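Local structure of racemase, putative (Roseobacter denitrificans, 3TCS) at residues A70-G75 with E90-F95; A110-R115 with K121-V126; H229-C234 with I276-I281. The protein binds magnesium and is probably a racemase or hydro-lyase of the mandelate racemase family within the enolase superfamily. All blocks are in the same frame, centred on the assembly; numbering follows the deposited sequence.

Contact 1 (A70-G75 with E90-F95)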
loop_
_atom_site.group_PDB
_atom_site.type_symbol
_atom_site.label_atom_id
_atom_site.label_comp_id
_atom_site.label_asym_id
_atom_site.label_seq_id
_atom_site.Cartn_x
_atom_site.Cartn_y
_atom_site.Cartn_z
ATOM N N ALA B 70 15.923 -2.975 5.763
ATOM C CA ALA B 70 17.240 -3.224 6.346
ATOM C C ALA B 70 18.061 -1.969 6.646
ATOM O O ALA B 70 18.689 -1.866 7.704
ATOM C CB ALA B 70 18.037 -4.160 5.440
ATOM N N PRO B 71 18.072 -0.993 5.725
ATOM C CA PRO B 71 18.853 0.224 5.970
ATOM C C PRO B 71 18.486 0.972 7.250
ATOM O O PRO B 71 19.334 1.623 7.862
ATOM C CB PRO B 71 18.584 1.061 4.723
ATOM C CG PRO B 71 18.364 0.026 3.668
ATOM C CD PRO B 71 17.477 -0.963 4.378
ATOM N N TRP B 72 17.227 0.873 7.662
ATOM C CA TRP B 72 16.776 1.574 8.861
ATOM C C TRP B 72 16.872 0.750 10.136
ATOM O O TRP B 72 16.781 1.295 11.238
ATOM C CB TRP B 72 15.333 2.041 8.671
ATOM C CG TRP B 72 15.136 2.777 7.393
ATOM C CD1 TRP B 72 14.365 2.393 6.337
ATOM C CD2 TRP B 72 15.764 4.005 7.008
ATOM N NE1 TRP B 72 14.478 3.303 5.312
ATOM C CE2 TRP B 72 15.331 4.302 5.698
ATOM C CE3 TRP B 72 16.652 4.882 7.644
ATOM C CZ2 TRP B 72 15.756 5.442 5.009
ATOM C CZ3 TRP B 72 17.076 6.016 6.957
ATOM C CH2 TRP B 72 16.627 6.284 5.652
ATOM N N MET B 73 17.064 -0.558 9.992
ATOM C CA MET B 73 17.132 -1.439 11.152
ATOM C C MET B 73 18.527 -1.920 11.524
ATOM O O MET B 73 18.798 -2.200 12.696
ATOM C CB MET B 73 16.206 -2.636 10.940
ATOM C CG MET B 73 14.750 -2.226 10.791
ATOM S SD MET B 73 13.611 -3.605 10.701
ATOM C CE MET B 73 13.399 -3.974 12.446
ATOM N N LEU B 74 19.411 -2.018 10.538
ATOM C CA LEU B 74 20.774 -2.461 10.800
ATOM C C LEU B 74 21.485 -1.527 11.768
ATOM O O LEU B 74 21.401 -0.304 11.640
ATOM C CB LEU B 74 21.568 -2.542 9.494
ATOM C CG LEU B 74 21.260 -3.723 8.573
ATOM C CD1 LEU B 74 22.078 -3.594 7.298
ATOM C CD2 LEU B 74 21.587 -5.032 9.287
ATOM N N GLY B 75 22.178 -2.111 12.744
ATOM C CA GLY B 75 22.911 -1.317 13.716
ATOM C C GLY B 75 22.078 -0.701 14.829
ATOM O O GLY B 75 22.621 -0.083 15.745
ATOM N N GLU B 90 7.956 5.519 8.794
ATOM C CA GLU B 90 8.054 6.969 8.685
ATOM C C GLU B 90 9.129 7.355 7.676
ATOM O O GLU B 90 8.942 8.275 6.881
ATOM C CB GLU B 90 8.336 7.572 10.058
ATOM C CG GLU B 90 7.093 7.597 10.932
ATOM C CD GLU B 90 7.399 7.797 12.401
ATOM O OE1 GLU B 90 8.289 8.611 12.719
ATOM O OE2 GLU B 90 6.735 7.147 13.238
ATOM N N ARG B 91 10.251 6.641 7.690
ATOM C CA ARG B 91 11.324 6.921 6.739
ATOM C C ARG B 91 10.862 6.574 5.323
ATOM O O ARG B 91 11.321 7.162 4.340
ATOM C CB ARG B 91 12.564 6.096 7.073
ATOM C CG ARG B 91 13.238 6.478 8.371
ATOM C CD ARG B 91 13.986 7.802 8.254
ATOM N NE ARG B 91 14.671 8.111 9.503
ATOM C CZ ARG B 91 14.070 8.581 10.592
ATOM N NH1 ARG B 91 12.760 8.814 10.588
ATOM N NH2 ARG B 91 14.776 8.788 11.698
ATOM N N GLU B 92 9.956 5.608 5.222
ATOM C CA GLU B 92 9.443 5.184 3.922
ATOM C C GLU B 92 7.981 5.598 3.787
ATOM O O GLU B 92 7.171 4.859 3.223
ATOM C CB GLU B 92 9.555 3.660 3.789
ATOM C CG GLU B 92 10.977 3.099 3.884
ATOM C CD GLU B 92 11.866 3.542 2.738
ATOM O OE1 GLU B 92 11.343 3.742 1.621
ATOM O OE2 GLU B 92 13.092 3.675 2.947
ATOM N N HIS B 93 7.652 6.785 4.296
ATOM C CA HIS B 93 6.275 7.277 4.272
ATOM C C HIS B 93 5.680 7.478 2.878
ATOM O O HIS B 93 4.462 7.619 2.735
ATOM C CB HIS B 93 6.168 8.579 5.077
ATOM C CG HIS B 93 6.869 9.742 4.448
ATOM N ND1 HIS B 93 6.192 10.815 3.905
ATOM C CD2 HIS B 93 8.186 10.004 4.279
ATOM C CE1 HIS B 93 7.062 11.687 3.432
ATOM N NE2 HIS B 93 8.279 11.221 3.645
ATOM N N LYS B 94 6.533 7.491 1.859
ATOM C CA LYS B 94 6.076 7.656 0.481
ATOM C C LYS B 94 5.653 6.300 -0.071
ATOM O O LYS B 94 5.188 6.195 -1.205
ATOM C CB LYS B 94 7.208 8.207 -0.391
ATOM C CG LYS B 94 7.647 9.625 -0.050
ATOM C CD LYS B 94 6.646 10.651 -0.546
ATOM C CE LYS B 94 7.211 12.063 -0.421
ATOM N NZ LYS B 94 6.305 13.067 -1.043
ATOM N N PHE B 95 5.820 5.260 0.739
ATOM C CA PHE B 95 5.477 3.908 0.311
ATOM C C PHE B 95 4.455 3.226 1.207
ATOM O O PHE B 95 4.715 2.162 1.773
ATOM C CB PHE B 95 6.749 3.057 0.224
ATOM C CG PHE B 95 7.664 3.459 -0.896
ATOM C CD1 PHE B 95 7.539 2.883 -2.152
ATOM C CD2 PHE B 95 8.625 4.446 -0.703
ATOM C CE1 PHE B 95 8.356 3.282 -3.203
ATOM C CE2 PHE B 95 9.449 4.856 -1.748
ATOM C CZ PHE B 95 9.312 4.272 -3.001
#

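Contact 2 (A110-R115 with K121-V126)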
loop_
_atom_site.group_PDB
_atom_site.type_symbol
_atom_site.label_atom_id
_atom_site.label_comp_id
_atom_site.label_asym_id
_atom_site.label_seq_id
_atom_site.Cartn_x
_atom_site.Cartn_y
_atom_site.Cartn_z
ATOM N N ALA B 110 11.677 -12.812 12.531
ATOM C CA ALA B 110 13.005 -13.390 12.764
ATOM C C ALA B 110 13.521 -12.918 14.127
ATOM O O ALA B 110 14.203 -13.654 14.846
ATOM C CB ALA B 110 13.975 -12.961 11.656
ATOM N N ILE B 111 13.186 -11.681 14.478
ATOM C CA ILE B 111 13.601 -11.121 15.755
ATOM C C ILE B 111 12.897 -11.853 16.895
ATOM O O ILE B 111 13.505 -12.123 17.924
ATOM C CB ILE B 111 13.313 -9.595 15.801
ATOM C CG1 ILE B 111 14.299 -8.875 14.876
ATOM C CG2 ILE B 111 13.404 -9.069 17.225
ATOM C CD1 ILE B 111 14.063 -7.381 14.747
ATOM N N TRP B 112 11.624 -12.202 16.722
ATOM C CA TRP B 112 10.937 -12.925 17.791
ATOM C C TRP B 112 11.529 -14.320 17.979
ATOM O O TRP B 112 11.637 -14.805 19.103
ATOM C CB TRP B 112 9.430 -13.000 17.521
ATOM C CG TRP B 112 8.753 -11.694 17.810
ATOM C CD1 TRP B 112 8.390 -10.736 16.906
ATOM C CD2 TRP B 112 8.422 -11.173 19.104
ATOM N NE1 TRP B 112 7.854 -9.648 17.560
ATOM C CE2 TRP B 112 7.860 -9.892 18.908
ATOM C CE3 TRP B 112 8.546 -11.667 20.411
ATOM C CZ2 TRP B 112 7.419 -9.095 19.974
ATOM C CZ3 TRP B 112 8.109 -10.872 21.472
ATOM C CH2 TRP B 112 7.552 -9.601 21.244
ATOM N N ASP B 113 11.923 -14.960 16.882
ATOM C CA ASP B 113 12.540 -16.279 16.955
ATOM C C ASP B 113 13.858 -16.143 17.722
ATOM O O ASP B 113 14.191 -16.976 18.572
ATOM C CB ASP B 113 12.818 -16.801 15.546
ATOM C CG ASP B 113 13.375 -18.209 15.546
ATOM O OD1 ASP B 113 12.717 -19.097 16.119
ATOM O OD2 ASP B 113 14.466 -18.427 14.974
ATOM N N LEU B 114 14.606 -15.087 17.414
ATOM C CA LEU B 114 15.885 -14.837 18.073
ATOM C C LEU B 114 15.687 -14.673 19.576
ATOM O O LEU B 114 16.442 -15.225 20.370
ATOM C CB LEU B 114 16.545 -13.577 17.498
ATOM C CG LEU B 114 17.783 -13.015 18.213
ATOM C CD1 LEU B 114 18.889 -14.047 18.250
ATOM C CD2 LEU B 114 18.260 -11.771 17.490
ATOM N N ARG B 115 14.667 -13.915 19.961
ATOM C CA ARG B 115 14.380 -13.686 21.375
ATOM C C ARG B 115 14.020 -14.988 22.074
ATOM O O ARG B 115 14.506 -15.268 23.170
ATOM C CB ARG B 115 13.235 -12.680 21.524
ATOM C CG ARG B 115 13.617 -11.241 21.179
ATOM C CD ARG B 115 12.383 -10.341 21.078
ATOM N NE ARG B 115 12.741 -8.926 20.964
ATOM C CZ ARG B 115 11.861 -7.938 20.823
ATOM N NH1 ARG B 115 10.562 -8.205 20.773
ATOM N NH2 ARG B 115 12.276 -6.679 20.748
ATOM N N LYS B 121 12.808 -20.197 25.163
ATOM C CA LYS B 121 11.353 -20.288 25.261
ATOM C C LYS B 121 10.665 -20.183 23.913
ATOM O O LYS B 121 11.178 -19.541 22.997
ATOM C CB LYS B 121 10.810 -19.147 26.120
ATOM C CG LYS B 121 11.394 -19.025 27.507
ATOM C CD LYS B 121 10.892 -17.742 28.140
ATOM C CE LYS B 121 11.439 -17.549 29.536
ATOM N NZ LYS B 121 11.000 -16.231 30.072
ATOM N N PRO B 122 9.494 -20.824 23.766
ATOM C CA PRO B 122 8.798 -20.717 22.482
ATOM C C PRO B 122 8.298 -19.273 22.427
ATOM O O PRO B 122 8.107 -18.648 23.474
ATOM C CB PRO B 122 7.655 -21.726 22.616
ATOM C CG PRO B 122 7.385 -21.744 24.102
ATOM C CD PRO B 122 8.776 -21.721 24.691
ATOM N N VAL B 123 8.108 -18.732 21.231
ATOM C CA VAL B 123 7.638 -17.354 21.109
ATOM C C VAL B 123 6.350 -17.125 21.902
ATOM O O VAL B 123 6.176 -16.074 22.521
ATOM C CB VAL B 123 7.425 -16.973 19.626
ATOM C CG1 VAL B 123 6.767 -15.597 19.514
ATOM C CG2 VAL B 123 8.774 -16.955 18.912
ATOM N N ALA B 124 5.458 -18.113 21.895
ATOM C CA ALA B 124 4.194 -18.008 22.622
ATOM C C ALA B 124 4.428 -17.614 24.078
ATOM O O ALA B 124 3.661 -16.839 24.645
ATOM C CB ALA B 124 3.437 -19.328 22.560
ATOM N N GLU B 125 5.479 -18.162 24.684
ATOM C CA GLU B 125 5.802 -17.840 26.071
ATOM C C GLU B 125 6.410 -16.447 26.186
ATOM O O GLU B 125 6.131 -15.718 27.137
ATOM C CB GLU B 125 6.763 -18.880 26.656
ATOM C CG GLU B 125 6.051 -20.130 27.158
ATOM C CD GLU B 125 6.992 -21.141 27.783
ATOM O OE1 GLU B 125 8.157 -20.786 28.059
ATOM O OE2 GLU B 125 6.560 -22.295 28.005
ATOM N N VAL B 126 7.236 -16.075 25.215
ATOM C CA VAL B 126 7.854 -14.752 25.234
ATOM C C VAL B 126 6.741 -13.707 25.183
ATOM O O VAL B 126 6.847 -12.637 25.779
ATOM C CB VAL B 126 8.795 -14.554 24.024
ATOM C CG1 VAL B 126 9.420 -13.170 24.073
ATOM C CG2 VAL B 126 9.882 -15.617 24.030
#

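Contact 3 (H229-C234 with I276-I281). With MG (magnesium ion), chain J; DAL (D-alanine), chain L.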
loop_
_atom_site.group_PDB
_atom_site.type_symbol
_atom_site.label_atom_id
_atom_site.label_comp_id
_atom_site.label_asym_id
_atom_site.label_seq_id
_atom_site.Cartn_x
_atom_site.Cartn_y
_atom_site.Cartn_z
ATOM N N HIS B 229 -20.159 -18.049 11.071
ATOM C CA HIS B 229 -19.095 -17.139 10.658
ATOM C C HIS B 229 -19.254 -16.759 9.179
ATOM O O HIS B 229 -19.212 -17.619 8.310
ATOM C CB HIS B 229 -17.783 -17.893 10.941
ATOM C CG HIS B 229 -16.532 -17.185 10.530
ATOM N ND1 HIS B 229 -15.533 -16.884 11.429
ATOM C CD2 HIS B 229 -16.045 -16.869 9.308
ATOM C CE1 HIS B 229 -14.481 -16.425 10.778
ATOM N NE2 HIS B 229 -14.763 -16.407 9.488
ATOM N N PHE B 230 -19.467 -15.470 8.914
ATOM C CA PHE B 230 -19.649 -14.949 7.554
ATOM C C PHE B 230 -18.506 -13.969 7.288
ATOM O O PHE B 230 -18.540 -12.810 7.720
ATOM C CB PHE B 230 -21.013 -14.246 7.455
ATOM C CG PHE B 230 -21.420 -13.867 6.049
ATOM C CD1 PHE B 230 -20.693 -14.299 4.944
ATOM C CD2 PHE B 230 -22.557 -13.093 5.840
ATOM C CE1 PHE B 230 -21.096 -13.964 3.647
ATOM C CE2 PHE B 230 -22.972 -12.753 4.553
ATOM C CZ PHE B 230 -22.242 -13.189 3.454
ATOM N N GLU B 231 -17.501 -14.440 6.558
ATOM C CA GLU B 231 -16.314 -13.638 6.292
ATOM C C GLU B 231 -16.279 -12.802 5.019
ATOM O O GLU B 231 -16.653 -13.266 3.937
ATOM C CB GLU B 231 -15.086 -14.554 6.322
ATOM C CG GLU B 231 -13.747 -13.830 6.337
ATOM C CD GLU B 231 -12.597 -14.777 6.653
ATOM O OE1 GLU B 231 -12.834 -15.768 7.373
ATOM O OE2 GLU B 231 -11.460 -14.521 6.205
ATOM N N GLU B 232 -15.808 -11.565 5.179
ATOM C CA GLU B 232 -15.642 -10.606 4.088
ATOM C C GLU B 232 -16.797 -10.617 3.090
ATOM O O GLU B 232 -16.614 -10.898 1.901
ATOM C CB GLU B 232 -14.320 -10.896 3.374
ATOM C CG GLU B 232 -13.740 -9.718 2.619
ATOM C CD GLU B 232 -12.354 -10.020 2.075
ATOM O OE1 GLU B 232 -11.480 -10.402 2.879
ATOM O OE2 GLU B 232 -12.139 -9.876 0.852
ATOM N N PRO B 233 -18.009 -10.300 3.562
ATOM C CA PRO B 233 -19.176 -10.288 2.679
ATOM C C PRO B 233 -19.096 -9.270 1.545
ATOM O O PRO B 233 -19.514 -9.557 0.422
ATOM C CB PRO B 233 -20.329 -9.995 3.634
ATOM C CG PRO B 233 -19.683 -9.166 4.703
ATOM C CD PRO B 233 -18.378 -9.894 4.928
ATOM N N CYS B 234 -18.556 -8.089 1.846
ATOM C CA CYS B 234 -18.448 -7.012 0.862
ATOM C C CYS B 234 -17.005 -6.597 0.603
ATOM O O CYS B 234 -16.099 -6.977 1.348
ATOM C CB CYS B 234 -19.219 -5.783 1.356
ATOM S SG CYS B 234 -20.923 -6.100 1.858
ATOM N N ILE B 276 -15.662 -9.855 14.446
ATOM C CA ILE B 276 -14.401 -10.546 14.711
ATOM C C ILE B 276 -13.353 -9.968 13.765
ATOM O O ILE B 276 -13.615 -9.818 12.573
ATOM C CB ILE B 276 -14.528 -12.067 14.428
ATOM C CG1 ILE B 276 -15.655 -12.667 15.277
ATOM C CG2 ILE B 276 -13.196 -12.764 14.702
ATOM C CD1 ILE B 276 -15.908 -14.140 15.031
ATOM N N VAL B 277 -12.180 -9.626 14.295
ATOM C CA VAL B 277 -11.111 -9.072 13.466
ATOM C C VAL B 277 -10.199 -10.203 13.022
ATOM O O VAL B 277 -9.953 -11.140 13.784
ATOM C CB VAL B 277 -10.301 -8.006 14.234
ATOM C CG1 VAL B 277 -11.203 -6.817 14.552
ATOM C CG2 VAL B 277 -9.737 -8.595 15.507
ATOM N N GLN B 278 -9.697 -10.110 11.794
ATOM C CA GLN B 278 -8.862 -11.160 11.226
ATOM C C GLN B 278 -7.571 -10.709 10.572
ATOM O O GLN B 278 -7.383 -10.871 9.367
ATOM C CB GLN B 278 -9.676 -11.949 10.205
ATOM C CG GLN B 278 -10.941 -12.545 10.777
ATOM C CD GLN B 278 -11.640 -13.428 9.774
ATOM O OE1 GLN B 278 -12.259 -12.939 8.825
ATOM N NE2 GLN B 278 -11.531 -14.739 9.961
ATOM N N PRO B 279 -6.654 -10.143 11.359
ATOM C CA PRO B 279 -5.389 -9.695 10.778
ATOM C C PRO B 279 -4.551 -10.885 10.309
ATOM O O PRO B 279 -4.693 -11.994 10.833
ATOM C CB PRO B 279 -4.724 -8.966 11.941
ATOM C CG PRO B 279 -5.191 -9.762 13.133
ATOM C CD PRO B 279 -6.662 -9.974 12.821
ATOM N N ASP B 280 -3.711 -10.658 9.302
ATOM C CA ASP B 280 -2.788 -11.686 8.831
ATOM C C ASP B 280 -1.455 -11.141 9.347
ATOM O O ASP B 280 -1.046 -10.043 8.985
ATOM C CB ASP B 280 -2.778 -11.780 7.298
ATOM C CG ASP B 280 -1.745 -12.785 6.782
ATOM O OD1 ASP B 280 -0.536 -12.498 6.881
ATOM O OD2 ASP B 280 -2.139 -13.864 6.286
ATOM N N ILE B 281 -0.802 -11.901 10.219
ATOM C CA ILE B 281 0.454 -11.471 10.818
ATOM C C ILE B 281 1.498 -10.936 9.846
ATOM O O ILE B 281 2.189 -9.955 10.142
ATOM C CB ILE B 281 1.083 -12.620 11.633
ATOM C CG1 ILE B 281 0.199 -12.922 12.848
ATOM C CG2 ILE B 281 2.505 -12.253 12.059
ATOM C CD1 ILE B 281 0.567 -14.204 13.570
HETATM MG MG MG J . -10.810 -14.628 4.300
HETATM N N DAL L . -9.519 -16.465 5.050
HETATM C CA DAL L . -9.405 -17.047 3.701
HETATM C CB DAL L . -8.234 -18.017 3.635
HETATM C C DAL L . -9.194 -15.961 2.701
HETATM O O DAL L . -10.006 -15.102 2.573
HETATM O O HOH W 1 -11.782 -13.149 3.170
#

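Contact 1 (A70-G75 with E90-F95)
Trp72 is held in two ways at once, along the edge of its indole by Glu92 and over one face by Arg91. The edge contact is a hydrogen bond from Trp72 NE1 to Glu92 OE2, 2.8 Å long and close to straight at 162°. OE2 lies almost in the indole plane and receives the N-H on its anti lone pair, with the carboxylate turned oblique to the ring. Glu92 reaches this position because its chain bends at the second torsion (chi2 -65°), and its other oxygen, OE1, is hydrogen-bonded to Gln68, one turn before Trp72 on helix 58-73, so both carboxylate oxygens are tied to the same helix.

The face contact is aliphatic. Arg91 CB sits over the five-membered ring of Trp72, 3.8 Å from its centroid, in a CH-pi contact. From there the chain passes across the six-membered ring, with Arg91 CG 3.8 Å from Trp72 CE3 and Arg91 CD the same 3.8 Å from Trp72 CZ3. The guanidinium plane stands 76° from the indole and turns an edge to CZ3, so the methylenes rather than the charge cover the ring.

Glu92 is the first residue to leave the helix, and a type I turn from Glu92 to Phe95 follows. This turn faces the second subunit, where Lys94 forms a salt bridge with the magnesium ligand Glu257 of that subunit. The arrangement joins the C-terminal ends of helices 58-73 and 81-91 in the alpha+beta capping domain typical of the enolase superfamily.

Contact 2 (A110-R115 with K121-V126)
Trp112 overlaps Val126 through the edge of its indole: Trp112 CZ3 lies 3.7 Å from Val126 CG1, and this methyl sits in the ring plane rather than over a face. The chain turns back here so that the short helix 123-126 packs on the long helix 98-119, in the capping domain of the enolase superfamily, shortly before barrel strand 132-139. Val126 CG1 points at the ring because it extends opposite the backbone nitrogen (chi1 180°).

Val123, one turn earlier on the short helix, packs against Trp112 as well. Its two methyls divide the work. Val123 CG1 approaches Trp112 CB to 4.2 Å, while Val123 CG2 lies against the main chain, 3.6 Å from Trp112 O. The CA atoms of Trp112 and Val123 are 6.4 Å apart, close enough for one methyl to rest on the helix backbone, and the packing between side chains is apolar.

Polar groups at its border have other partners. Asp113 spends its carboxylate outside the contact: OD2 takes the backbone N of Trp50 and a salt bridge from Lys117, and OD1 the N of Trp369. Arg115 runs back alongside Trp112, with Arg115 NH1 3.3 Å above one face of the Trp112 indole, toward the rim, and NH2 bonded to Ile78 O. Further along the tryptophan, Ile287 and Cys288 of helix 287-300 join the packing, and His320 of helix 314-322 lies against Val123, so the capping domain is seated here on barrel helices. At the start of the short helix, Pro122 holds the N-cap position, and Pro122 O takes two backbone bonds, from Glu125 N at 2.9 Å and from Val126 N at 3.2 Å.

Contact 3 (H229-C234 with I276-I281)
Gln278 lays the end of its extended side chain against the His229–Glu231 pair, and these three buried residues form the tight part of the contact. The amide lies at the edge of the His229 imidazole, with the two planes 69° apart, and stands at 73° to the Glu231 carboxylate. A nearly straight hydrogen bond (172°) runs from His229 NE2 to Glu231 OE1, 2.9 Å long and in the imidazole plane. OE1 also forms a salt bridge with Lys167, while OE2 binds the metal. Replacing Gln278 with an alanine would probably open a gap beside this pair and leave the edge of the His229 ring without its amide neighbour.

Toward the metal, Glu231 meets a site filled by ligand and water instead of packed side chains of 276-281. Glu231 OE2 coordinates magnesium at 2.0 Å, beside a water that donates to Glu232 OE1 and D-alanine, which chelates the ion through its N at 2.4 Å and O at 2.0 Å. Asp205 and Glu257 complete this site.

The two segments are not paired strands: strand 252-255 runs between 229-231 and 276-277 in the parallel barrel, and its Thr254 touches His229, Glu231 and Ile276. On the outside of the barrel, Phe230 packs against helix 212-224, and Pro233 against both that helix and helix 239-248.

Overall arrangement
Contacts 1 and 2 both belong to the N-terminal capping domain, whereas contact 3 lies in the barrel, its centre about 10 Å from that of the chain. Contact 1 is partly exposed and borders the second subunit; contacts 2 and 3 are buried within one chain. The chemistry follows this placing: one indole N-H bond and aliphatic cover in contact 1, apolar methyls against an indole and a backbone in contact 2, and polar groups around a metal ligand in contact 3. Contacts 1 and 2 touch through Met73 CE and Ile111 CD1, 4.2 Å apart, while contact 3 comes no nearer than about 8 Å to contact 2 between nearest atoms.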